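Coat protein (Papaya mosaic virus, PDB 4DOX) is the capsid subunit of a flexible filamentous plant virus, an all-helical protein that probably packs around the viral genome to build the particle. Local coordinates at residues R104-R108 / D142-G146. Numbering follows the deposited sequence.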
ATOM      1  N   ARG A 104      -3.425  -5.855   1.105  1.00 26.60           N
ATOM      2  CA  ARG A 104      -2.503  -5.801  -0.017  1.00 26.52           C
ATOM      3  C   ARG A 104      -2.611  -4.476  -0.744  1.00 25.81           C
ATOM      4  O   ARG A 104      -1.589  -3.874  -1.069  1.00 25.72           O
ATOM      5  CB  ARG A 104      -2.745  -6.971  -0.965  1.00 27.50           C
ATOM      6  CG  ARG A 104      -2.138  -6.822  -2.368  1.00 27.72           C
ATOM      7  CD  ARG A 104      -0.770  -7.360  -2.573  1.00 26.79           C
ATOM      8  NE  ARG A 104      -0.416  -8.501  -1.726  1.00 33.23           N
ATOM      9  CZ  ARG A 104      -0.435  -9.797  -2.078  1.00 33.90           C
ATOM     10  NH1 ARG A 104      -0.840 -10.169  -3.268  1.00 35.95           N
ATOM     11  NH2 ARG A 104      -0.056 -10.733  -1.216  1.00 31.06           N
ATOM     12  N   LYS A 105      -3.843  -4.028  -0.981  1.00 25.13           N
ATOM     13  CA  LYS A 105      -4.069  -2.782  -1.698  1.00 24.42           C
ATOM     14  C   LYS A 105      -3.606  -1.628  -0.869  1.00 23.64           C
ATOM     15  O   LYS A 105      -3.042  -0.689  -1.421  1.00 25.24           O
ATOM     16  CB  LYS A 105      -5.542  -2.598  -2.114  1.00 24.57           C
ATOM     17  CG  LYS A 105      -5.852  -3.335  -3.359  1.00 27.91           C
ATOM     18  CD  LYS A 105      -7.332  -3.527  -3.543  1.00 34.40           C
ATOM     19  CE  LYS A 105      -7.612  -4.529  -4.678  1.00 35.38           C
ATOM     20  NZ  LYS A 105      -9.048  -4.421  -5.058  1.00 38.27           N
ATOM     21  N   PHE A 106      -3.851  -1.677   0.441  1.00 22.73           N
ATOM     22  CA  PHE A 106      -3.410  -0.633   1.345  1.00 22.19           C
ATOM     23  C   PHE A 106      -1.870  -0.505   1.344  1.00 22.85           C
ATOM     24  O   PHE A 106      -1.331   0.595   1.294  1.00 22.52           O
ATOM     25  CB  PHE A 106      -3.871  -0.972   2.762  1.00 22.71           C
ATOM     26  CG  PHE A 106      -3.570   0.112   3.799  1.00 20.74           C
ATOM     27  CD1 PHE A 106      -2.506  -0.024   4.697  1.00 18.89           C
ATOM     28  CD2 PHE A 106      -4.358   1.256   3.886  1.00 20.77           C
ATOM     29  CE1 PHE A 106      -2.226   0.963   5.647  1.00 18.10           C
ATOM     30  CE2 PHE A 106      -4.086   2.260   4.870  1.00 21.34           C
ATOM     31  CZ  PHE A 106      -3.018   2.101   5.747  1.00 18.28           C
ATOM     32  N   CYS A 107      -1.155  -1.631   1.430  1.00 23.30           N
ATOM     33  CA  CYS A 107       0.316  -1.579   1.405  1.00 23.63           C
ATOM     34  C   CYS A 107       0.798  -1.029   0.066  1.00 23.67           C
ATOM     35  O   CYS A 107       1.747  -0.262   0.038  1.00 23.82           O
ATOM     36  CB  CYS A 107       0.937  -2.947   1.710  1.00 23.63           C
ATOM     37  SG  CYS A 107       0.519  -3.492   3.424  1.00 27.31           S
ATOM     38  N   ARG A 108       0.100  -1.382  -1.021  1.00 23.37           N
ATOM     39  CA  ARG A 108       0.493  -1.007  -2.348  1.00 23.31           C
ATOM     40  C   ARG A 108       0.460   0.500  -2.461  1.00 24.06           C
ATOM     41  O   ARG A 108       1.296   1.078  -3.155  1.00 23.95           O
ATOM     42  CB  ARG A 108      -0.451  -1.616  -3.358  1.00 23.56           C
ATOM     43  CG  ARG A 108       0.123  -1.611  -4.739  1.00 23.83           C
ATOM     44  CD  ARG A 108      -0.783  -2.260  -5.702  1.00 24.33           C
ATOM     45  NE  ARG A 108      -0.581  -3.699  -5.755  1.00 26.00           N
ATOM     46  CZ  ARG A 108      -1.528  -4.599  -5.538  1.00 23.24           C
ATOM     47  NH1 ARG A 108      -2.755  -4.195  -5.251  1.00 21.55           N
ATOM     48  NH2 ARG A 108      -1.238  -5.895  -5.595  1.00 21.68           N
ATOM     49  N   ASP A 142       5.537  -8.344  -1.783  1.00 30.65           N
ATOM     50  CA  ASP A 142       4.385  -8.621  -2.607  1.00 31.01           C
ATOM     51  C   ASP A 142       3.554  -7.427  -3.040  1.00 30.94           C
ATOM     52  O   ASP A 142       2.492  -7.624  -3.620  1.00 32.51           O
ATOM     53  CB  ASP A 142       3.506  -9.713  -1.999  1.00 31.51           C
ATOM     54  CG  ASP A 142       2.809  -9.284  -0.713  1.00 30.91           C
ATOM     55  OD1 ASP A 142       2.747  -8.073  -0.399  1.00 29.61           O
ATOM     56  OD2 ASP A 142       2.292 -10.179  -0.013  1.00 30.50           O
ATOM     57  N   PHE A 143       4.002  -6.204  -2.778  1.00 29.92           N
ATOM     58  CA  PHE A 143       3.332  -5.033  -3.340  1.00 29.52           C
ATOM     59  C   PHE A 143       4.349  -4.106  -3.963  1.00 30.16           C
ATOM     60  O   PHE A 143       4.198  -2.868  -3.947  1.00 30.07           O
ATOM     61  CB  PHE A 143       2.495  -4.298  -2.291  1.00 28.14           C
ATOM     62  CG  PHE A 143       3.247  -3.951  -1.047  1.00 27.81           C
ATOM     63  CD1 PHE A 143       3.532  -4.939  -0.087  1.00 26.47           C
ATOM     64  CD2 PHE A 143       3.658  -2.629  -0.810  1.00 26.80           C
ATOM     65  CE1 PHE A 143       4.215  -4.616   1.116  1.00 26.79           C
ATOM     66  CE2 PHE A 143       4.357  -2.285   0.379  1.00 26.79           C
ATOM     67  CZ  PHE A 143       4.642  -3.283   1.347  1.00 26.06           C
ATOM     68  N   PHE A 144       5.400  -4.714  -4.489  1.00 31.18           N
ATOM     69  CA  PHE A 144       6.415  -3.999  -5.190  1.00 32.54           C
ATOM     70  C   PHE A 144       5.784  -3.253  -6.356  1.00 34.02           C
ATOM     71  O   PHE A 144       6.280  -2.169  -6.729  1.00 35.44           O
ATOM     72  CB  PHE A 144       7.460  -4.993  -5.658  1.00 33.62           C
ATOM     73  CG  PHE A 144       8.348  -4.502  -6.780  1.00 36.14           C
ATOM     74  CD1 PHE A 144       9.498  -3.732  -6.506  1.00 37.44           C
ATOM     75  CD2 PHE A 144       8.067  -4.838  -8.108  1.00 36.65           C
ATOM     76  CE1 PHE A 144      10.339  -3.299  -7.530  1.00 37.91           C
ATOM     77  CE2 PHE A 144       8.898  -4.405  -9.148  1.00 38.59           C
ATOM     78  CZ  PHE A 144      10.033  -3.636  -8.864  1.00 40.32           C
ATOM     79  N   ASP A 145       4.696  -3.800  -6.927  1.00 34.37           N
ATOM     80  CA  ASP A 145       4.060  -3.202  -8.125  1.00 35.17           C
ATOM     81  C   ASP A 145       3.469  -1.855  -7.845  1.00 33.83           C
ATOM     82  O   ASP A 145       2.957  -1.205  -8.758  1.00 34.21           O
ATOM     83  CB  ASP A 145       2.943  -4.086  -8.744  1.00 36.92           C
ATOM     84  CG  ASP A 145       1.985  -4.705  -7.700  1.00 39.29           C
ATOM     85  OD1 ASP A 145       1.324  -5.700  -8.102  1.00 42.59           O
ATOM     86  OD2 ASP A 145       1.904  -4.243  -6.508  1.00 39.05           O
ATOM     87  N   GLY A 146       3.519  -1.455  -6.578  1.00 32.27           N
ATOM     88  CA  GLY A 146       3.005  -0.167  -6.150  1.00 31.48           C
ATOM     89  C   GLY A 146       4.063   0.910  -6.257  1.00 31.73           C
ATOM     90  O   GLY A 146       3.719   2.108  -6.283  1.00 31.69           O
TER
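Cys107 and Phe143 meet at the middle of this contact, with the cysteine CB lying 3.5 Å from the centroid of the phenylalanine ring and on its normal, a CH-pi contact over the centre of one face. Cys107 SG takes a higher position over the same face, 4.7 Å from the centroid, a more distant sulfur-aromatic approach. The benzyl group enters with CG between its own backbone N and carbonyl carbon (chi1 52°), which turns the ring onto helix 103-108, and Phe143 CB packs 4.1 Å from Arg108 CB.

Two salt bridges accompany this apolar centre. Arg108 NE meets Asp145 OD2 at 2.7 Å in a nearly straight bond (166°); the oxygen lies in the guanidinium plane, whereas the donor reaches it from above the carboxylate plane. The arginine is extended as far as CD and then bends about its CG-CD bond, bringing NE to the acid, while its CG rests 3.5 Å from Gly146 CA. Arg104 NH2 is likewise 2.7 Å from Asp142 OD2, but the angle at hydrogen is only 117° and the hydrogen bond within this salt bridge is weak.

Ser72 OG bridges that second pair by hydrogen bonding to both Arg104 NE and Asp142 OD1, and Arg108 NH1 is tied to Leu32 O. Val64 and Cys67 of helix 56-70, together with Ala111 and Ile114 of helix 111-118, also touch Phe143, extending the apolar contact into the helical body of the coat protein.

The loop between helices 111-118 and 165-172 is thus fastened to helix 103-108 by a buried aromatic ring and two ion pairs beyond it, whose opposite charges would be expected to favour the ionised forms of both aspartates.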